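Local coordinates for glucokinase (Leishmania braziliensis MHOM/BR/75/M2904, PDB 6EDI), which probably phosphorylates D-glucose with ATP as the phosphate donor, working as a dimeric glucokinase of the actin-like ATPase superfamily, at residues D89-H94 against V144-K149; Y163-L168 against D176-M181; K194-T199 against R387-R392. All coordinates share one frame; numbering follows the deposited sequence.

All three contacts are mainly apolar and buried, with three of four touching residues buried in each, but they lie at different distances from the centre of the chain. Contact 2 is the most central, its centre about 11 Å away; contact 3 follows at about 17 Å, and contact 1 is peripheral at about 26 Å. Contacts 2 and 3 share one sheet: strands 178-182 and 389-393 are neighbours in it, and Met181 N lies 2.8 Å from Phe390 O, a probable hydrogen bond. Contact 1, on helix 84-98, stands apart. Its chemistry mixes aliphatic carbons with a carboxylate, whereas contact 2 uses aromatic rings and contact 3 presses a turn on a strand.

Contact 1 of 3, residues D89-H94 against V144-K149; sequences DEVLQH and VELFPK
Leu92, on helix 84-98, points its isobutyl end between Glu145 and Leu146 of the loop that runs from strand 137-138 to strand 152-156. Its CD2 branch does most of the touching: CD2 lies 3.7 Å from Leu146 CG and equally 3.7 Å from Glu145 CB, so one methyl meets two consecutive residues. Leu92 chi1, at -143°, is off a staggered position, and chi2, at 12°, leaves CD1 nearly eclipsed with CA; the rotamer is either strained or less certain than its surroundings.

The Leu92 and Glu145 side chains cross at a slant. Beyond CG the glutamate chain is extended, which brings its carboxylate alongside the leucine: Glu145 OE1 is 3.4 Å from Leu92 CD2 and 3.6 Å from Leu92 CG. These are van der Waals approaches of an oxygen to aliphatic carbons. Leu146 sets its branch point against the same methyl; its CD1 also reaches toward Val91, where Val91 CG1 and Leu146 CD1 stand 4.4 Å apart, a looser touch. At 7.9 Å between Leu92 CA and Leu146 CA the backbones stand apart, and the contact is made by side chains.

Leu107 of helix 104-107 touches Leu92, Glu145 and Leu146 alike, and Leu26 of helix 26-32 packs on Val91. This is peripheral packing of a helix on the loop leading into strand 152-156, the outermost strand of a mixed sheet. Dispersion joins the two, while the carboxylate at the rim of the apolar patch is hydrogen-bonded by residues flanking the segments.

Contact 2 of 3, residues Y163-L168 against D176-M181; sequences YGVLAL and DYFKVM
Leu168 of helix 157-170 meets two aromatic rings in different ways, one methyl to each. Leu168 CD2 sits over one face of the Tyr177 ring, 4.0 Å above its plane and displaced toward the rim, with Tyr177 CD1 the nearest ring atom at 4.0 Å. The other methyl, Leu168 CD1, comes to the Phe178 ring at its edge, in the ring plane, 3.9 Å from Phe178 CE1. Leu168 crosses each of the two aromatic side chains at about a right angle.

Two further apolar touches complete the set. Leu168 CD1 also lies 4.1 Å from Tyr177 CB, and one turn earlier on the helix Val165 CG2 approaches Phe178 CZ obliquely at 4.2 Å. Phe178 holds CG anti to its carbonyl carbon (chi1 -72°), which sends its ring across to both helix residues.

Polar bonding is left to the surroundings. Tyr177 OH is hydrogen-bonded to Val16 N, so the phenol is tied at its far end while the leucine covers its face; Tyr177 and Lys179 make backbone bonds to Val394 and Arg392.

Helix 157-170, which follows strand 152-156 of one mixed sheet, thus packs on the junction where helix 174-177 passes into strand 178-182, the outermost strand of the other, consistent with the two-domain actin-like ATPase fold. Dispersion holds the join, with directional bonds provided by other parts of the same chain.

Contact 3 of 3, residues K194-T199 against R387-R392; sequences KPAGST and RTTFLR
Ala196 and Gly197, the two central residues of a type II beta turn from Pro195 to Ser198, are set against Thr389 and Leu391 of the extended strand 389-393. The turn is closed by Ser198 N bonding to Pro195 O at 3.1 Å, and the same carbonyl receives a weak second bond from Ser198 OG, also at 3.1 Å from Pro195 O. Gly197 occupies the third turn position with phi 89° and psi -7°, a left-handed conformation that glycine adopts easily, lacking a CB to crowd the Ala196 carbonyl. The two corner residues face alternate positions of the strand, as the CA separations confirm: Ala196 to Thr389 is 7.4 Å and Gly197 to Leu391 is 6.9 Å.

Leu391 reaches toward the turn with CG anti to its carbonyl carbon (chi1 -54°), so that CD2 comes up against the bare backbone of the glycine, 4.0 Å from Gly197 CA. The neighbouring touch is methyl against methyl, with Ala196 CB and Thr389 CG2 4.3 Å apart. Both are apolar and fairly loose. The hydroxyl of Thr389 has its own task, bonding through OG1 to the backbone N of Gly184, which leaves the methyl branch to meet the turn.

Trp187 of helix 187-190 touches Ala196, Thr199 and Thr389, bridging turn and strand, and its NE1 is hydrogen-bonded to Lys194 O. Thr389 and Leu391 are themselves tied through the backbone to Cys346 of strand 345-348, while Phe390 bonds to Met181 and Trp182 of strand 178-182. Phe390 projects the other way, its side chain packing on Ile331, Thr334 and Thr338 of helix 317-341; turn and helix thus cover opposite faces of a mixed sheet, consistent with the layered actin-like ATPase fold.

Contact 1 of 3, residues D89-H94 against V144-K149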
loop_
_atom_site.group_PDB
_atom_site.type_symbol
_atom_site.label_atom_id
_atom_site.label_comp_id
_atom_site.label_asym_id
_atom_site.label_seq_id
_atom_site.Cartn_x
_atom_site.Cartn_y
_atom_site.Cartn_z
ATOM N N ASP A 89 4.318 -22.289 25.969
ATOM C CA ASP A 89 4.025 -22.908 27.256
ATOM C C ASP A 89 5.296 -23.183 28.081
ATOM O O ASP A 89 5.311 -22.937 29.286
ATOM C CB ASP A 89 3.176 -24.169 27.094
ATOM C CG ASP A 89 2.482 -24.561 28.381
ATOM O OD1 ASP A 89 1.441 -23.944 28.700
ATOM O OD2 ASP A 89 2.983 -25.468 29.082
ATOM N N GLU A 90 6.365 -23.661 27.444
ATOM C CA GLU A 90 7.634 -23.843 28.161
ATOM C C GLU A 90 8.176 -22.533 28.737
ATOM O O GLU A 90 8.778 -22.524 29.810
ATOM C CB GLU A 90 8.703 -24.486 27.272
ATOM C CG GLU A 90 8.369 -25.872 26.767
ATOM C CD GLU A 90 9.583 -26.783 26.721
ATOM O OE1 GLU A 90 10.417 -26.645 25.799
ATOM O OE2 GLU A 90 9.702 -27.640 27.621
ATOM N N VAL A 91 7.979 -21.429 28.018
ATOM C CA VAL A 91 8.436 -20.125 28.500
ATOM C C VAL A 91 7.579 -19.705 29.684
ATOM O O VAL A 91 8.086 -19.258 30.724
ATOM C CB VAL A 91 8.345 -19.049 27.401
ATOM C CG1 VAL A 91 8.616 -17.657 27.979
ATOM C CG2 VAL A 91 9.317 -19.353 26.275
ATOM N N LEU A 92 6.274 -19.878 29.515
ATOM C CA LEU A 92 5.303 -19.477 30.516
ATOM C C LEU A 92 5.439 -20.320 31.793
ATOM O O LEU A 92 5.518 -19.772 32.887
ATOM C CB LEU A 92 3.891 -19.550 29.927
ATOM C CG LEU A 92 2.889 -18.472 30.344
ATOM C CD1 LEU A 92 3.578 -17.331 31.077
ATOM C CD2 LEU A 92 2.124 -17.945 29.137
ATOM N N GLN A 93 5.507 -21.643 31.652
ATOM C CA GLN A 93 5.696 -22.515 32.812
ATOM C C GLN A 93 7.037 -22.245 33.501
ATOM O O GLN A 93 7.154 -22.390 34.720
ATOM C CB GLN A 93 5.566 -24.002 32.436
ATOM C CG GLN A 93 4.235 -24.399 31.755
ATOM C CD GLN A 93 2.980 -23.866 32.447
ATOM O OE1 GLN A 93 2.075 -23.337 31.792
ATOM N NE2 GLN A 93 2.908 -24.025 33.767
ATOM N N HIS A 94 8.045 -21.833 32.736
ATOM C CA HIS A 94 9.344 -21.517 33.331
ATOM C C HIS A 94 9.270 -20.250 34.167
ATOM O O HIS A 94 9.892 -20.166 35.224
ATOM C CB HIS A 94 10.430 -21.336 32.273
ATOM C CG HIS A 94 11.704 -20.758 32.813
ATOM N ND1 HIS A 94 12.725 -21.542 33.303
ATOM C CD2 HIS A 94 12.119 -19.475 32.943
ATOM C CE1 HIS A 94 13.715 -20.768 33.711
ATOM N NE2 HIS A 94 13.375 -19.509 33.504
ATOM N N VAL A 144 -2.529 -16.133 26.115
ATOM C CA VAL A 144 -2.939 -14.752 26.284
ATOM C C VAL A 144 -1.965 -13.949 27.153
ATOM O O VAL A 144 -1.831 -12.734 26.999
ATOM C CB VAL A 144 -4.381 -14.693 26.820
ATOM C CG1 VAL A 144 -4.443 -13.995 28.174
ATOM C CG2 VAL A 144 -5.255 -14.044 25.812
ATOM N N GLU A 145 -1.269 -14.636 28.049
ATOM C CA GLU A 145 -0.304 -13.960 28.897
ATOM C C GLU A 145 0.899 -13.478 28.088
ATOM O O GLU A 145 1.564 -12.514 28.473
ATOM C CB GLU A 145 0.147 -14.892 30.024
ATOM C CG GLU A 145 -1.003 -15.469 30.843
ATOM C CD GLU A 145 -0.575 -16.642 31.707
ATOM O OE1 GLU A 145 -0.527 -17.777 31.187
ATOM O OE2 GLU A 145 -0.279 -16.431 32.903
ATOM N N LEU A 146 1.190 -14.155 26.978
ATOM C CA LEU A 146 2.272 -13.708 26.099
ATOM C C LEU A 146 1.724 -12.908 24.931
ATOM O O LEU A 146 2.429 -12.081 24.351
ATOM C CB LEU A 146 3.108 -14.886 25.584
ATOM C CG LEU A 146 3.811 -15.677 26.682
ATOM C CD1 LEU A 146 4.706 -16.763 26.112
ATOM C CD2 LEU A 146 4.611 -14.738 27.579
ATOM N N PHE A 147 0.462 -13.145 24.595
ATOM C CA PHE A 147 -0.153 -12.457 23.467
ATOM C C PHE A 147 -1.498 -11.870 23.854
ATOM O O PHE A 147 -2.545 -12.488 23.607
ATOM C CB PHE A 147 -0.282 -13.395 22.261
ATOM C CG PHE A 147 1.037 -13.972 21.814
ATOM C CD1 PHE A 147 1.520 -15.156 22.368
ATOM C CD2 PHE A 147 1.809 -13.311 20.862
ATOM C CE1 PHE A 147 2.747 -15.679 21.972
ATOM C CE2 PHE A 147 3.029 -13.819 20.457
ATOM C CZ PHE A 147 3.504 -15.011 21.012
ATOM N N PRO A 148 -1.471 -10.661 24.451
ATOM C CA PRO A 148 -2.688 -10.066 25.011
ATOM C C PRO A 148 -3.751 -9.844 23.957
ATOM O O PRO A 148 -3.433 -9.493 22.810
ATOM C CB PRO A 148 -2.202 -8.723 25.580
ATOM C CG PRO A 148 -0.767 -8.939 25.901
ATOM C CD PRO A 148 -0.274 -9.858 24.778
ATOM N N LYS A 149 -4.996 -10.079 24.356
ATOM C CA LYS A 149 -6.151 -9.877 23.499
ATOM C C LYS A 149 -6.112 -8.473 22.929
ATOM O O LYS A 149 -5.868 -7.521 23.662
ATOM C CB LYS A 149 -7.440 -10.079 24.311
ATOM C CG LYS A 149 -8.704 -9.604 23.600
ATOM C CD LYS A 149 -9.936 -9.696 24.502
ATOM C CE LYS A 149 -11.149 -9.001 23.876
ATOM N NZ LYS A 149 -12.377 -9.107 24.732
#

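Contact 2 of 3, residues Y163-L168 against D176-M181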
loop_
_atom_site.group_PDB
_atom_site.type_symbol
_atom_site.label_atom_id
_atom_site.label_comp_id
_atom_site.label_asym_id
_atom_site.label_seq_id
_atom_site.Cartn_x
_atom_site.Cartn_y
_atom_site.Cartn_z
ATOM N N TYR A 163 8.730 -2.834 10.917
ATOM C CA TYR A 163 8.533 -2.383 12.300
ATOM C C TYR A 163 9.880 -2.230 13.029
ATOM O O TYR A 163 10.035 -1.386 13.921
ATOM C CB TYR A 163 7.584 -3.312 13.068
ATOM C CG TYR A 163 6.117 -3.036 12.843
ATOM C CD1 TYR A 163 5.546 -1.841 13.270
ATOM C CD2 TYR A 163 5.294 -3.975 12.228
ATOM C CE1 TYR A 163 4.198 -1.573 13.057
ATOM C CE2 TYR A 163 3.938 -3.723 12.019
ATOM C CZ TYR A 163 3.401 -2.511 12.439
ATOM O OH TYR A 163 2.064 -2.233 12.236
ATOM N N GLY A 164 10.860 -3.049 12.654
ATOM C CA GLY A 164 12.180 -2.946 13.245
ATOM C C GLY A 164 12.852 -1.639 12.868
ATOM O O GLY A 164 13.510 -0.997 13.692
ATOM N N VAL A 165 12.682 -1.242 11.613
ATOM C CA VAL A 165 13.234 0.019 11.132
ATOM C C VAL A 165 12.622 1.156 11.918
ATOM O O VAL A 165 13.326 2.071 12.358
ATOM C CB VAL A 165 12.915 0.235 9.655
ATOM C CG1 VAL A 165 13.453 1.578 9.186
ATOM C CG2 VAL A 165 13.501 -0.908 8.829
ATOM N N LEU A 166 11.302 1.093 12.094
ATOM C CA LEU A 166 10.594 2.120 12.851
ATOM C C LEU A 166 11.102 2.138 14.288
ATOM O O LEU A 166 11.327 3.200 14.864
ATOM C CB LEU A 166 9.097 1.839 12.849
ATOM C CG LEU A 166 8.300 2.763 13.766
ATOM C CD1 LEU A 166 8.411 4.197 13.273
ATOM C CD2 LEU A 166 6.855 2.323 13.815
ATOM N N ALA A 167 11.287 0.952 14.859
ATOM C CA ALA A 167 11.763 0.842 16.231
ATOM C C ALA A 167 13.113 1.534 16.373
ATOM O O ALA A 167 13.326 2.314 17.303
ATOM C CB ALA A 167 11.845 -0.599 16.650
ATOM N N LEU A 168 14.020 1.244 15.448
ATOM C CA LEU A 168 15.344 1.859 15.461
ATOM C C LEU A 168 15.246 3.370 15.334
ATOM O O LEU A 168 15.989 4.117 15.984
ATOM C CB LEU A 168 16.207 1.305 14.331
ATOM C CG LEU A 168 16.628 -0.163 14.410
ATOM C CD1 LEU A 168 17.200 -0.648 13.082
ATOM C CD2 LEU A 168 17.641 -0.325 15.524
ATOM N N ASP A 176 23.016 4.540 13.137
ATOM C CA ASP A 176 24.005 3.499 13.436
ATOM C C ASP A 176 23.821 2.258 12.558
ATOM O O ASP A 176 24.752 1.483 12.379
ATOM C CB ASP A 176 23.973 3.123 14.919
ATOM C CG ASP A 176 24.354 4.284 15.826
ATOM O OD1 ASP A 176 25.493 4.774 15.727
ATOM O OD2 ASP A 176 23.510 4.706 16.639
ATOM N N TYR A 177 22.630 2.092 11.988
ATOM C CA TYR A 177 22.294 0.873 11.256
ATOM C C TYR A 177 22.045 1.109 9.775
ATOM O O TYR A 177 22.086 0.176 8.969
ATOM C CB TYR A 177 21.098 0.168 11.915
ATOM C CG TYR A 177 21.446 -0.358 13.280
ATOM C CD1 TYR A 177 21.430 0.478 14.383
ATOM C CD2 TYR A 177 21.826 -1.676 13.465
ATOM C CE1 TYR A 177 21.770 0.016 15.636
ATOM C CE2 TYR A 177 22.173 -2.152 14.720
ATOM C CZ TYR A 177 22.146 -1.297 15.800
ATOM O OH TYR A 177 22.482 -1.750 17.062
ATOM N N PHE A 178 21.797 2.367 9.425
ATOM C CA PHE A 178 21.445 2.740 8.069
ATOM C C PHE A 178 22.235 3.967 7.638
ATOM O O PHE A 178 22.553 4.821 8.468
ATOM C CB PHE A 178 19.932 3.000 7.989
ATOM C CG PHE A 178 19.119 1.745 8.076
ATOM C CD1 PHE A 178 18.793 1.190 9.304
ATOM C CD2 PHE A 178 18.730 1.089 6.922
ATOM C CE1 PHE A 178 18.054 0.016 9.387
ATOM C CE2 PHE A 178 18.005 -0.092 6.994
ATOM C CZ PHE A 178 17.662 -0.632 8.224
ATOM N N LYS A 179 22.547 4.048 6.348
ATOM C CA LYS A 179 23.292 5.177 5.784
ATOM C C LYS A 179 22.497 5.771 4.641
ATOM O O LYS A 179 21.764 5.049 3.955
ATOM C CB LYS A 179 24.649 4.721 5.238
ATOM C CG LYS A 179 25.737 4.598 6.262
ATOM C CD LYS A 179 27.002 5.288 5.763
ATOM C CE LYS A 179 27.871 5.783 6.923
ATOM N NZ LYS A 179 28.674 6.998 6.551
ATOM N N VAL A 180 22.674 7.065 4.400
ATOM C CA VAL A 180 21.957 7.734 3.329
ATOM C C VAL A 180 22.583 7.416 1.992
ATOM O O VAL A 180 23.787 7.581 1.811
ATOM C CB VAL A 180 21.949 9.252 3.526
ATOM C CG1 VAL A 180 21.282 9.952 2.345
ATOM C CG2 VAL A 180 21.236 9.581 4.807
ATOM N N MET A 181 21.778 6.927 1.061
ATOM C CA MET A 181 22.254 6.791 -0.305
ATOM C C MET A 181 22.164 8.157 -0.977
ATOM O O MET A 181 23.138 8.634 -1.576
ATOM C CB MET A 181 21.443 5.744 -1.062
ATOM C CG MET A 181 21.572 4.370 -0.466
ATOM S SD MET A 181 20.485 3.093 -1.137
ATOM C CE MET A 181 20.754 3.321 -2.896
#

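Contact 3 of 3, residues K194-T199 against R387-R392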
loop_
_atom_site.group_PDB
_atom_site.type_symbol
_atom_site.label_atom_id
_atom_site.label_comp_id
_atom_site.label_asym_id
_atom_site.label_seq_id
_atom_site.Cartn_x
_atom_site.Cartn_y
_atom_site.Cartn_z
ATOM N N LYS A 194 15.231 17.755 11.455
ATOM C CA LYS A 194 16.128 16.614 11.658
ATOM C C LYS A 194 16.888 16.231 10.383
ATOM O O LYS A 194 16.352 16.338 9.282
ATOM C CB LYS A 194 15.354 15.407 12.197
ATOM C CG LYS A 194 14.673 15.670 13.514
ATOM C CD LYS A 194 14.127 14.402 14.134
ATOM C CE LYS A 194 13.405 14.741 15.425
ATOM N NZ LYS A 194 12.587 15.969 15.209
ATOM N N PRO A 195 18.146 15.773 10.537
ATOM C CA PRO A 195 19.009 15.421 9.402
ATOM C C PRO A 195 18.547 14.149 8.694
ATOM O O PRO A 195 18.013 13.251 9.347
ATOM C CB PRO A 195 20.374 15.159 10.064
ATOM C CG PRO A 195 20.274 15.736 11.446
ATOM C CD PRO A 195 18.841 15.608 11.826
ATOM N N ALA A 196 18.750 14.072 7.380
ATOM C CA ALA A 196 18.446 12.850 6.632
ATOM C C ALA A 196 19.188 11.670 7.248
ATOM O O ALA A 196 20.352 11.795 7.577
ATOM C CB ALA A 196 18.833 13.010 5.167
ATOM N N GLY A 197 18.508 10.540 7.433
ATOM C CA GLY A 197 19.157 9.337 7.937
ATOM C C GLY A 197 19.136 9.263 9.450
ATOM O O GLY A 197 19.511 8.255 10.020
ATOM N N SER A 198 18.688 10.335 10.101
ATOM C CA SER A 198 18.636 10.368 11.564
ATOM C C SER A 198 17.357 9.727 12.055
ATOM O O SER A 198 17.254 9.329 13.208
ATOM C CB SER A 198 18.716 11.805 12.058
ATOM O OG SER A 198 19.921 12.393 11.609
ATOM N N THR A 199 16.384 9.637 11.155
ATOM C CA THR A 199 15.048 9.159 11.487
ATOM C C THR A 199 14.407 8.823 10.155
ATOM O O THR A 199 14.887 9.295 9.117
ATOM C CB THR A 199 14.239 10.270 12.184
ATOM O OG1 THR A 199 12.879 9.851 12.359
ATOM C CG2 THR A 199 14.284 11.546 11.359
ATOM N N ARG A 387 11.848 13.177 -4.834
ATOM C CA ARG A 387 11.400 13.693 -3.538
ATOM C C ARG A 387 11.844 12.791 -2.398
ATOM O O ARG A 387 11.929 13.227 -1.248
ATOM C CB ARG A 387 9.880 13.831 -3.502
ATOM C CG ARG A 387 9.313 14.764 -4.565
ATOM C CD ARG A 387 7.799 14.774 -4.484
ATOM N NE ARG A 387 7.177 15.685 -5.449
ATOM C CZ ARG A 387 5.875 15.938 -5.493
ATOM N NH1 ARG A 387 5.070 15.357 -4.616
ATOM N NH2 ARG A 387 5.379 16.772 -6.405
ATOM N N THR A 388 12.126 11.532 -2.733
ATOM C CA THR A 388 12.348 10.479 -1.742
ATOM C C THR A 388 13.811 10.312 -1.325
ATOM O O THR A 388 14.707 10.224 -2.167
ATOM C CB THR A 388 11.779 9.125 -2.257
ATOM O OG1 THR A 388 10.370 9.265 -2.486
ATOM C CG2 THR A 388 12.019 8.003 -1.247
ATOM N N THR A 389 14.036 10.266 -0.014
ATOM C CA THR A 389 15.348 10.016 0.564
ATOM C C THR A 389 15.567 8.508 0.610
ATOM O O THR A 389 14.731 7.783 1.157
ATOM C CB THR A 389 15.415 10.613 1.988
ATOM O OG1 THR A 389 15.315 12.040 1.905
ATOM C CG2 THR A 389 16.706 10.235 2.702
ATOM N N PHE A 390 16.667 8.026 0.020
ATOM C CA PHE A 390 16.976 6.592 0.031
ATOM C C PHE A 390 18.018 6.264 1.079
ATOM O O PHE A 390 18.983 7.013 1.259
ATOM C CB PHE A 390 17.473 6.099 -1.328
ATOM C CG PHE A 390 16.369 5.700 -2.275
ATOM C CD1 PHE A 390 15.386 6.610 -2.644
ATOM C CD2 PHE A 390 16.327 4.421 -2.804
ATOM C CE1 PHE A 390 14.377 6.239 -3.523
ATOM C CE2 PHE A 390 15.340 4.040 -3.680
ATOM C CZ PHE A 390 14.353 4.943 -4.040
ATOM N N LEU A 391 17.785 5.161 1.781
ATOM C CA LEU A 391 18.683 4.683 2.832
ATOM C C LEU A 391 19.065 3.229 2.569
ATOM O O LEU A 391 18.328 2.500 1.908
ATOM C CB LEU A 391 18.018 4.795 4.213
ATOM C CG LEU A 391 17.437 6.129 4.679
ATOM C CD1 LEU A 391 16.875 5.954 6.081
ATOM C CD2 LEU A 391 18.485 7.235 4.660
ATOM N N ARG A 392 20.199 2.816 3.136
ATOM C CA ARG A 392 20.790 1.497 2.964
ATOM C C ARG A 392 21.174 0.937 4.317
ATOM O O ARG A 392 21.861 1.618 5.071
ATOM C CB ARG A 392 22.115 1.683 2.259
ATOM C CG ARG A 392 22.231 1.136 0.915
ATOM C CD ARG A 392 23.566 1.606 0.425
ATOM N NE ARG A 392 24.601 1.098 1.304
ATOM C CZ ARG A 392 25.709 1.755 1.611
ATOM N NH1 ARG A 392 25.923 2.949 1.092
ATOM N NH2 ARG A 392 26.595 1.204 2.422
#